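Long-range contacts in Agap007691-pb (Anopheles gambiae, PDB 5C98), which is of unknown physiological role but, as a member of the serpin family, may inhibit serine proteases: residues Glu193-Ile198 against Asn351-Phe356; Ser206-Thr211 against Leu278-Val283; Trp273-Leu278 against Glu347-Arg352. All blocks are in the same frame, centred on the assembly; numbering follows the deposited sequence. Where two conformers were deposited one is given.

How the contacts relate
The contacts lie around one corner of the serpin fold, where sheet C meets sheet B. Contacts 2 and 3 share L278 and strand 270-287, which pairs antiparallel with strand 204-219 and parallel with strand 346-349. Contact 2 is mostly buried and combines backbone bonds and a bridging water with M208 packing on L278 and K280. Contact 3, partly buried, has an apolar face turned inward and a polar, partly exposed one. Contact 1, also partly buried, is no strand pair: a single backbone bond and the F195 ring join the end of strand 191-194 to the approach to strand 354-360. It touches both others, through F195 on P279 and a salt bridge from E193 to K277.

Contact 1 (Glu193-Ile198 against Asn351-Phe356)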
loop_
_atom_site.group_PDB
_atom_site.type_symbol
_atom_site.label_atom_id
_atom_site.label_comp_id
_atom_site.label_asym_id
_atom_site.label_seq_id
_atom_site.Cartn_x
_atom_site.Cartn_y
_atom_site.Cartn_z
ATOM N N GLU A 193 -15.904 20.697 10.543
ATOM C CA GLU A 193 -17.166 20.249 10.003
ATOM C C GLU A 193 -17.394 18.802 10.397
ATOM O O GLU A 193 -16.447 18.023 10.577
ATOM C CB GLU A 193 -17.222 20.396 8.473
ATOM C CG GLU A 193 -17.022 21.825 8.000
ATOM C CD GLU A 193 -17.332 22.044 6.530
ATOM O OE1 GLU A 193 -18.150 21.291 5.955
ATOM O OE2 GLU A 193 -16.769 23.000 5.944
ATOM N N LEU A 194 -18.665 18.439 10.473
ATOM C CA LEU A 194 -19.023 17.073 10.785
ATOM C C LEU A 194 -18.463 16.126 9.724
ATOM O O LEU A 194 -18.483 16.410 8.517
ATOM C CB LEU A 194 -20.549 16.961 10.835
ATOM C CG LEU A 194 -21.113 15.579 11.128
ATOM C CD1 LEU A 194 -22.427 15.743 11.903
ATOM C CD2 LEU A 194 -21.338 14.790 9.858
ATOM N N PHE A 195 -17.956 14.987 10.172
ATOM C CA PHE A 195 -17.664 13.864 9.286
ATOM C C PHE A 195 -18.321 12.645 9.909
ATOM O O PHE A 195 -18.203 12.427 11.115
ATOM C CB PHE A 195 -16.143 13.640 9.148
ATOM C CG PHE A 195 -15.773 12.582 8.152
ATOM C CD1 PHE A 195 -15.696 11.271 8.535
ATOM C CD2 PHE A 195 -15.489 12.904 6.834
ATOM C CE1 PHE A 195 -15.367 10.279 7.631
ATOM C CE2 PHE A 195 -15.165 11.916 5.927
ATOM C CZ PHE A 195 -15.096 10.625 6.321
ATOM N N GLN A 196 -19.026 11.858 9.108
ATOM C CA GLN A 196 -19.840 10.755 9.627
ATOM C C GLN A 196 -18.963 9.526 9.838
ATOM O O GLN A 196 -19.082 8.514 9.156
ATOM C CB GLN A 196 -21.011 10.439 8.691
ATOM C CG GLN A 196 -22.014 11.544 8.482
ATOM C CD GLN A 196 -23.341 11.070 7.884
ATOM O OE1 GLN A 196 -23.533 9.882 7.569
ATOM N NE2 GLN A 196 -24.273 12.005 7.747
ATOM N N PHE A 197 -18.090 9.614 10.842
ATOM C CA PHE A 197 -17.217 8.496 11.155
ATOM C C PHE A 197 -18.042 7.312 11.632
ATOM O O PHE A 197 -19.049 7.475 12.325
ATOM C CB PHE A 197 -16.239 8.872 12.260
ATOM C CG PHE A 197 -15.231 9.916 11.867
ATOM C CD1 PHE A 197 -14.123 9.583 11.092
ATOM C CD2 PHE A 197 -15.353 11.211 12.311
ATOM C CE1 PHE A 197 -13.182 10.541 10.759
ATOM C CE2 PHE A 197 -14.394 12.156 11.995
ATOM C CZ PHE A 197 -13.320 11.825 11.221
ATOM N N ILE A 198 -17.586 6.104 11.292
ATOM C CA ILE A 198 -18.321 4.908 11.700
ATOM C C ILE A 198 -18.411 4.806 13.222
ATOM O O ILE A 198 -19.429 4.356 13.749
ATOM C CB ILE A 198 -17.712 3.646 11.046
ATOM C CG1 ILE A 198 -18.632 2.424 11.256
ATOM C CG2 ILE A 198 -16.323 3.347 11.598
ATOM C CD1 ILE A 198 -18.318 1.282 10.324
ATOM N N ASN A 351 -17.983 13.788 3.338
ATOM C CA ASN A 351 -18.303 13.929 4.755
ATOM C C ASN A 351 -18.794 12.625 5.340
ATOM O O ASN A 351 -19.462 12.619 6.377
ATOM C CB ASN A 351 -19.340 15.029 4.957
ATOM C CG ASN A 351 -20.558 14.843 4.083
ATOM O OD1 ASN A 351 -20.856 13.733 3.624
ATOM N ND2 ASN A 351 -21.257 15.945 3.813
ATOM N N ARG A 352 -18.489 11.528 4.670
ATOM C CA ARG A 352 -18.804 10.184 5.112
ATOM C C ARG A 352 -17.720 9.274 4.579
ATOM O O ARG A 352 -16.932 9.690 3.718
ATOM C CB ARG A 352 -20.181 9.726 4.622
ATOM C CG ARG A 352 -20.484 10.010 3.234
ATOM C CD ARG A 352 -22.007 9.848 3.003
ATOM N NE ARG A 352 -22.297 9.829 1.580
ATOM C CZ ARG A 352 -22.370 10.918 0.824
ATOM N NH1 ARG A 352 -22.231 12.131 1.367
ATOM N NH2 ARG A 352 -22.615 10.823 -0.456
ATOM N N PRO A 353 -17.603 8.062 5.102
ATOM C CA PRO A 353 -16.468 7.199 4.760
ATOM C C PRO A 353 -16.297 7.016 3.272
ATOM O O PRO A 353 -17.268 6.835 2.525
ATOM C CB PRO A 353 -16.811 5.876 5.446
ATOM C CG PRO A 353 -17.597 6.339 6.665
ATOM C CD PRO A 353 -18.433 7.477 6.174
ATOM N N PHE A 354 -15.039 7.025 2.842
ATOM C CA PHE A 354 -14.727 6.925 1.431
ATOM C C PHE A 354 -13.527 6.014 1.232
ATOM O O PHE A 354 -12.750 5.751 2.161
ATOM C CB PHE A 354 -14.480 8.315 0.812
ATOM C CG PHE A 354 -13.361 9.111 1.458
ATOM C CD1 PHE A 354 -12.051 8.955 1.083
ATOM C CD2 PHE A 354 -13.656 10.045 2.431
ATOM C CE1 PHE A 354 -11.044 9.732 1.702
ATOM C CE2 PHE A 354 -12.675 10.817 3.051
ATOM C CZ PHE A 354 -11.370 10.670 2.671
ATOM N N MET A 355 -13.398 5.524 0.010
ATOM C CA MET A 355 -12.261 4.739 -0.439
ATOM C C MET A 355 -11.387 5.617 -1.334
ATOM O O MET A 355 -11.882 6.505 -2.041
ATOM C CB MET A 355 -12.754 3.512 -1.235
ATOM C CG MET A 355 -11.676 2.665 -1.893
ATOM S SD MET A 355 -12.519 1.254 -2.686
ATOM C CE MET A 355 -11.094 0.414 -3.369
ATOM N N PHE A 356 -10.078 5.364 -1.304
ATOM C CA PHE A 356 -9.160 6.073 -2.177
ATOM C C PHE A 356 -8.226 5.092 -2.871
ATOM O O PHE A 356 -7.911 4.023 -2.348
ATOM C CB PHE A 356 -8.366 7.153 -1.411
ATOM C CG PHE A 356 -7.526 6.627 -0.301
ATOM C CD1 PHE A 356 -6.269 6.114 -0.536
ATOM C CD2 PHE A 356 -7.996 6.675 1.004
ATOM C CE1 PHE A 356 -5.494 5.619 0.531
ATOM C CE2 PHE A 356 -7.229 6.205 2.056
ATOM C CZ PHE A 356 -5.992 5.673 1.824
#
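F195 carries its CG anti to the backbone N (chi1 -175°), while F354 holds CG between its backbone N and carbonyl carbon (chi1 58°), and the two rings come together beside the backbone of N351-P353. F195 CE2 approaches F354 CE2 at 4.0 Å, arriving at the edge of the F354 ring and near its plane. The same F195 ring has one face laid against backbone: the N351 carbonyl carbon is 3.6 Å from F195 CD2, and R352 N lies over that face too. At its far end F195 CZ comes within 3.3 Å of R352 O, and P353 sits obliquely past the ring. The ring thus packs mainly on peptide groups.

The polar tie is one backbone bond. Q196 N donates to N351 O over 2.9 Å, nearly straight at 162°, with the donor above the carbonyl plane. Beyond it, Q196 O comes to 3.2 Å from P353 CD, and the methylene groups of Q196 run past the N351 oxygen. Q196 is the centre of an inverse gamma turn, in which F197 N bonds weakly to F195 O, and F195 CD1 lies over the centre of the F197 ring.

On the outer side, R352 NH1 makes a weak bond to N351 OD1, whereas its NH2 has a firmer partner in P244 O. F195 also meets F372 edge-to-face, and F354 meets F281 likewise, so the aromatic contacts extend to strand 366-372, which holds F372, and to the break in strand 270-287, where F281 lies. Segment 193-198 runs off the end of strand 191-194, and 351-356 enters strand 354-360; these strands correspond to s4C and s4B of the serpin fold.

Contact 2 (Ser206-Thr211 against Leu278-Val283); sequences STMHTT and LPKFFV
S206 O is gripped by two donors. K280 N bonds to it over 3.0 Å, and a water donates to it from 2.9 Å. The water donates again to K280 O, 2.7 Å away, and so bridges S206 to K280, just past the end of the strand pairing.

Further along, M208 and L278 form an antiparallel hydrogen-bonded pair: M208 N reaches L278 O at 2.8 Å, and L278 N returns a bond to M208 O at 3.1 Å. Between this pair and the K280-S206 bond, T207 and P279 make a non-hydrogen-bonded pair, a place where a proline, lacking an N-H, costs the ladder nothing.

The M208 and L278 side chains run side by side in the same direction. In one M208 conformer the chain bends at chi3 (-65°), and its CE lies 4.0 Å from L278 CD2. The K280 side chain crosses that of M208 at about a right angle, M208 CG meeting K280 CB at 4.0 Å; K280 NZ goes on to S330 OG and to a salt bridge with E331 OE1.

Strands 204-219 and 270-287 pair here as s3C and s2C of serpin sheet C, the latter running on into sheet A as s6A. Strand 191-194 flanks strand 204-219 through a T207-A191 backbone bond, while F354 of strand 354-360 and F372 of strand 366-372 pack on P279.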
loop_
_atom_site.group_PDB
_atom_site.type_symbol
_atom_site.label_atom_id
_atom_site.label_comp_id
_atom_site.label_asym_id
_atom_site.label_seq_id
_atom_site.Cartn_x
_atom_site.Cartn_y
_atom_site.Cartn_z
ATOM N N SER A 206 -11.219 19.092 11.099
ATOM C CA SER A 206 -10.759 20.052 10.105
ATOM C C SER A 206 -11.086 19.547 8.707
ATOM O O SER A 206 -10.654 18.450 8.319
ATOM C CB SER A 206 -9.255 20.238 10.260
ATOM O OG SER A 206 -8.793 21.327 9.488
ATOM N N THR A 207 -11.844 20.353 7.955
ATOM C CA THR A 207 -12.350 19.970 6.644
ATOM C C THR A 207 -11.983 21.047 5.641
ATOM O O THR A 207 -12.277 22.227 5.855
ATOM C CB THR A 207 -13.863 19.774 6.707
ATOM O OG1 THR A 207 -14.168 18.684 7.584
ATOM C CG2 THR A 207 -14.448 19.481 5.341
ATOM N N MET A 208 -11.307 20.643 4.578
ATOM C CA MET A 208 -10.850 21.547 3.534
ATOM C C MET A 208 -11.962 21.788 2.523
ATOM O O MET A 208 -12.831 20.938 2.318
ATOM C CB MET A 208 -9.656 20.936 2.799
ATOM C CG MET A 208 -8.481 20.592 3.683
ATOM S SD MET A 208 -6.995 20.156 2.744
ATOM C CE MET A 208 -7.556 18.650 1.952
ATOM N N HIS A 209 -11.930 22.958 1.884
ATOM C CA HIS A 209 -12.976 23.348 0.944
ATOM C C HIS A 209 -12.351 24.154 -0.176
ATOM O O HIS A 209 -11.595 25.094 0.095
ATOM C CB HIS A 209 -13.996 24.243 1.647
ATOM C CG HIS A 209 -15.204 24.579 0.826
ATOM N ND1 HIS A 209 -16.142 25.501 1.239
ATOM C CD2 HIS A 209 -15.660 24.080 -0.349
ATOM C CE1 HIS A 209 -17.110 25.576 0.342
ATOM N NE2 HIS A 209 -16.841 24.726 -0.633
ATOM N N THR A 210 -12.702 23.828 -1.415
ATOM C CA THR A 210 -12.276 24.660 -2.529
ATOM C C THR A 210 -13.219 24.452 -3.700
ATOM O O THR A 210 -14.087 23.571 -3.703
ATOM C CB THR A 210 -10.812 24.390 -2.905
ATOM O OG1 THR A 210 -10.323 25.480 -3.686
ATOM C CG2 THR A 210 -10.667 23.093 -3.689
ATOM N N THR A 211 -13.047 25.297 -4.700
ATOM C CA THR A 211 -13.653 25.107 -6.005
ATOM C C THR A 211 -12.524 24.755 -6.955
ATOM O O THR A 211 -11.613 25.564 -7.161
ATOM C CB THR A 211 -14.346 26.380 -6.474
ATOM O OG1 THR A 211 -15.377 26.728 -5.542
ATOM C CG2 THR A 211 -14.975 26.159 -7.844
ATOM N N LEU A 278 -13.239 17.933 1.749
ATOM C CA LEU A 278 -12.504 16.709 2.086
ATOM C C LEU A 278 -11.900 16.951 3.461
ATOM O O LEU A 278 -11.345 18.028 3.686
ATOM C CB LEU A 278 -11.371 16.510 1.064
ATOM C CG LEU A 278 -10.512 15.252 1.061
ATOM C CD1 LEU A 278 -11.288 14.072 0.499
ATOM C CD2 LEU A 278 -9.249 15.458 0.230
ATOM N N PRO A 279 -11.958 16.005 4.396
ATOM C CA PRO A 279 -11.193 16.197 5.635
ATOM C C PRO A 279 -9.704 16.339 5.354
ATOM O O PRO A 279 -9.166 15.735 4.424
ATOM C CB PRO A 279 -11.492 14.931 6.448
ATOM C CG PRO A 279 -11.925 13.936 5.455
ATOM C CD PRO A 279 -12.599 14.681 4.352
ATOM N N LYS A 280 -9.038 17.172 6.162
ATOM C CA LYS A 280 -7.576 17.222 6.162
ATOM C C LYS A 280 -7.127 15.981 6.917
ATOM O O LYS A 280 -7.113 15.966 8.144
ATOM C CB LYS A 280 -7.094 18.500 6.840
ATOM C CG LYS A 280 -5.619 18.738 6.701
ATOM C CD LYS A 280 -5.182 19.969 7.480
ATOM C CE LYS A 280 -3.670 20.015 7.612
ATOM N NZ LYS A 280 -3.026 20.768 6.504
ATOM N N PHE A 281 -6.774 14.914 6.197
ATOM C CA PHE A 281 -6.623 13.614 6.819
ATOM C C PHE A 281 -5.279 13.008 6.468
ATOM O O PHE A 281 -4.595 13.417 5.523
ATOM C CB PHE A 281 -7.756 12.608 6.425
ATOM C CG PHE A 281 -7.609 11.997 5.052
ATOM C CD1 PHE A 281 -8.017 12.660 3.903
ATOM C CD2 PHE A 281 -7.061 10.729 4.900
ATOM C CE1 PHE A 281 -7.880 12.110 2.654
ATOM C CE2 PHE A 281 -6.927 10.153 3.622
ATOM C CZ PHE A 281 -7.318 10.843 2.505
ATOM N N PHE A 282 -4.917 12.018 7.263
ATOM C CA PHE A 282 -3.836 11.123 6.903
ATOM C C PHE A 282 -4.267 9.718 7.282
ATOM O O PHE A 282 -5.199 9.514 8.070
ATOM C CB PHE A 282 -2.542 11.494 7.613
ATOM C CG PHE A 282 -2.536 11.124 9.056
ATOM C CD1 PHE A 282 -3.143 11.927 9.993
ATOM C CD2 PHE A 282 -1.921 9.945 9.464
ATOM C CE1 PHE A 282 -3.128 11.577 11.327
ATOM C CE2 PHE A 282 -1.917 9.577 10.782
ATOM C CZ PHE A 282 -2.524 10.404 11.724
ATOM N N VAL A 283 -3.566 8.752 6.693
ATOM C CA VAL A 283 -3.674 7.355 7.078
ATOM C C VAL A 283 -2.251 6.851 7.196
ATOM O O VAL A 283 -1.448 7.042 6.282
ATOM C CB VAL A 283 -4.483 6.517 6.066
ATOM C CG1 VAL A 283 -4.478 5.034 6.422
ATOM C CG2 VAL A 283 -5.911 6.998 6.029
HETATM O O HOH W 1 -9.102 16.556 9.814
#

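Contact 3 (Trp273-Leu278 against Glu347-Arg352); sequences WTDLKL and EFHANR
L276 and F348 lead the tightly packed side of this parallel strand pair: their side chains run side by side, and L276 CD1, in the conformer described, comes within 3.5 Å of F348 CD1. T274 flanks the same phenylalanine, CG2 to F348 CB at 3.9 Å, and at the other end A350 CB meets L278 CD1. These five residues are buried, and here apolar side-chain packing predominates.

The opposite face is more open and polar. D275 puts CG anti to its backbone N (chi1 -169°), and its OD1 accepts a short 2.5 Å bond from H349 NE2, using the anti lone pair; the acceptor lies close to the ring plane, although carboxylate and ring are turned 62° apart. K277 lays its aliphatic chain over one face of H349, CD standing 3.7 Å above the ring centre in a CH-pi contact. The imidazole is thus held at edge and face. H209 NE2 bonds to D275 OD2 and probably to OD1, and K277 NZ pairs with E193. The E347 side chain is loosely placed, its CG 4.1 Å from D275 CB.

Between the faces runs the ladder: F348 N to D275 O is 2.9 Å and almost straight (179°), K277 N bonds to F348 O, and A350 N closes the run on K277 O.

In sheet C, strand 270-287 (s2C here) lies between strand 204-219 (s3C) and strand 346-349 (s1C), which follows the partly unmodelled reactive-centre loop region. Beneath the apolar face, M229 of strand 224-230 meets L276, while V227 of that strand and V241 and L243 of strand 237-244 receive F348.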
loop_
_atom_site.group_PDB
_atom_site.type_symbol
_atom_site.label_atom_id
_atom_site.label_comp_id
_atom_site.label_asym_id
_atom_site.label_seq_id
_atom_site.Cartn_x
_atom_site.Cartn_y
_atom_site.Cartn_z
ATOM N N TRP A 273 -15.789 22.104 -12.969
ATOM C CA TRP A 273 -15.647 22.934 -11.782
ATOM C C TRP A 273 -16.475 22.321 -10.659
ATOM O O TRP A 273 -17.692 22.148 -10.801
ATOM C CB TRP A 273 -16.074 24.369 -12.076
ATOM C CG TRP A 273 -14.982 25.151 -12.758
ATOM C CD1 TRP A 273 -14.988 25.638 -14.036
ATOM C CD2 TRP A 273 -13.715 25.514 -12.197
ATOM N NE1 TRP A 273 -13.808 26.288 -14.298
ATOM C CE2 TRP A 273 -13.008 26.227 -13.187
ATOM C CE3 TRP A 273 -13.112 25.312 -10.951
ATOM C CZ2 TRP A 273 -11.730 26.740 -12.969
ATOM C CZ3 TRP A 273 -11.843 25.819 -10.735
ATOM C CH2 TRP A 273 -11.165 26.524 -11.740
ATOM N N THR A 274 -15.801 21.951 -9.567
ATOM C CA THR A 274 -16.406 21.142 -8.513
ATOM C C THR A 274 -16.235 21.821 -7.171
ATOM O O THR A 274 -15.132 22.248 -6.822
ATOM C CB THR A 274 -15.719 19.779 -8.455
ATOM O OG1 THR A 274 -15.914 19.102 -9.698
ATOM C CG2 THR A 274 -16.271 18.902 -7.303
ATOM N N ASP A 275 -17.322 21.897 -6.408
ATOM C CA ASP A 275 -17.247 22.352 -5.030
ATOM C C ASP A 275 -16.848 21.152 -4.191
ATOM O O ASP A 275 -17.631 20.212 -4.008
ATOM C CB ASP A 275 -18.571 22.935 -4.553
ATOM C CG ASP A 275 -18.416 23.642 -3.242
ATOM O OD1 ASP A 275 -18.521 22.980 -2.206
ATOM O OD2 ASP A 275 -18.115 24.858 -3.251
ATOM N N LEU A 276 -15.599 21.171 -3.741
ATOM C CA LEU A 276 -14.952 20.020 -3.138
ATOM C C LEU A 276 -14.743 20.263 -1.651
ATOM O O LEU A 276 -14.195 21.295 -1.258
ATOM C CB LEU A 276 -13.607 19.798 -3.839
ATOM C CG LEU A 276 -12.706 18.641 -3.419
ATOM C CD1 LEU A 276 -13.380 17.327 -3.653
ATOM C CD2 LEU A 276 -11.415 18.712 -4.194
ATOM N N LYS A 277 -15.154 19.295 -0.835
ATOM C CA LYS A 277 -14.877 19.278 0.586
ATOM C C LYS A 277 -14.308 17.922 0.944
ATOM O O LYS A 277 -14.811 16.900 0.489
ATOM C CB LYS A 277 -16.107 19.565 1.422
ATOM C CG LYS A 277 -16.595 20.984 1.254
ATOM C CD LYS A 277 -17.726 21.239 2.200
ATOM C CE LYS A 277 -18.013 22.711 2.372
ATOM N NZ LYS A 277 -18.935 22.922 3.523
ATOM N N LEU A 278 -13.239 17.933 1.749
ATOM C CA LEU A 278 -12.504 16.709 2.086
ATOM C C LEU A 278 -11.900 16.951 3.461
ATOM O O LEU A 278 -11.345 18.028 3.686
ATOM C CB LEU A 278 -11.371 16.510 1.064
ATOM C CG LEU A 278 -10.512 15.252 1.061
ATOM C CD1 LEU A 278 -11.288 14.072 0.499
ATOM C CD2 LEU A 278 -9.249 15.458 0.230
ATOM N N GLU A 347 -20.926 18.941 -7.045
ATOM C CA GLU A 347 -20.587 18.974 -5.634
ATOM C C GLU A 347 -20.003 17.632 -5.255
ATOM O O GLU A 347 -20.543 16.576 -5.621
ATOM C CB GLU A 347 -21.785 19.326 -4.735
ATOM C CG GLU A 347 -22.070 20.839 -4.708
ATOM C CD GLU A 347 -23.075 21.294 -3.646
ATOM O OE1 GLU A 347 -23.579 22.428 -3.790
ATOM O OE2 GLU A 347 -23.345 20.557 -2.670
ATOM N N PHE A 348 -18.895 17.678 -4.529
ATOM C CA PHE A 348 -18.289 16.463 -3.975
ATOM C C PHE A 348 -17.879 16.794 -2.552
ATOM O O PHE A 348 -16.793 17.306 -2.311
ATOM C CB PHE A 348 -17.095 16.024 -4.816
ATOM C CG PHE A 348 -16.525 14.689 -4.420
ATOM C CD1 PHE A 348 -15.536 14.579 -3.461
ATOM C CD2 PHE A 348 -16.956 13.544 -5.071
ATOM C CE1 PHE A 348 -15.000 13.355 -3.164
ATOM C CE2 PHE A 348 -16.435 12.330 -4.758
ATOM C CZ PHE A 348 -15.448 12.229 -3.814
ATOM N N HIS A 349 -18.754 16.492 -1.614
ATOM C CA HIS A 349 -18.549 16.779 -0.199
ATOM C C HIS A 349 -18.329 15.461 0.521
ATOM O O HIS A 349 -19.278 14.745 0.846
ATOM C CB HIS A 349 -19.729 17.567 0.347
ATOM C CG HIS A 349 -19.801 18.953 -0.188
ATOM N ND1 HIS A 349 -20.802 19.835 0.158
ATOM C CD2 HIS A 349 -19.009 19.615 -1.064
ATOM C CE1 HIS A 349 -20.606 20.984 -0.459
ATOM N NE2 HIS A 349 -19.526 20.874 -1.209
ATOM N N ALA A 350 -17.064 15.127 0.732
ATOM C CA ALA A 350 -16.686 13.837 1.299
ATOM C C ALA A 350 -16.763 13.950 2.817
ATOM O O ALA A 350 -15.770 14.184 3.508
ATOM C CB ALA A 350 -15.305 13.423 0.813
ATOM N N ASN A 351 -17.983 13.788 3.338
ATOM C CA ASN A 351 -18.303 13.929 4.755
ATOM C C ASN A 351 -18.794 12.625 5.340
ATOM O O ASN A 351 -19.462 12.619 6.377
ATOM C CB ASN A 351 -19.340 15.029 4.957
ATOM C CG ASN A 351 -20.558 14.843 4.083
ATOM O OD1 ASN A 351 -20.856 13.733 3.624
ATOM N ND2 ASN A 351 -21.257 15.945 3.813
ATOM N N ARG A 352 -18.489 11.528 4.670
ATOM C CA ARG A 352 -18.804 10.184 5.112
ATOM C C ARG A 352 -17.720 9.274 4.579
ATOM O O ARG A 352 -16.932 9.690 3.718
ATOM C CB ARG A 352 -20.181 9.726 4.622
ATOM C CG ARG A 352 -20.484 10.010 3.234
ATOM C CD ARG A 352 -22.007 9.848 3.003
ATOM N NE ARG A 352 -22.297 9.829 1.580
ATOM C CZ ARG A 352 -22.370 10.918 0.824
ATOM N NH1 ARG A 352 -22.231 12.131 1.367
ATOM N NH2 ARG A 352 -22.615 10.823 -0.456
#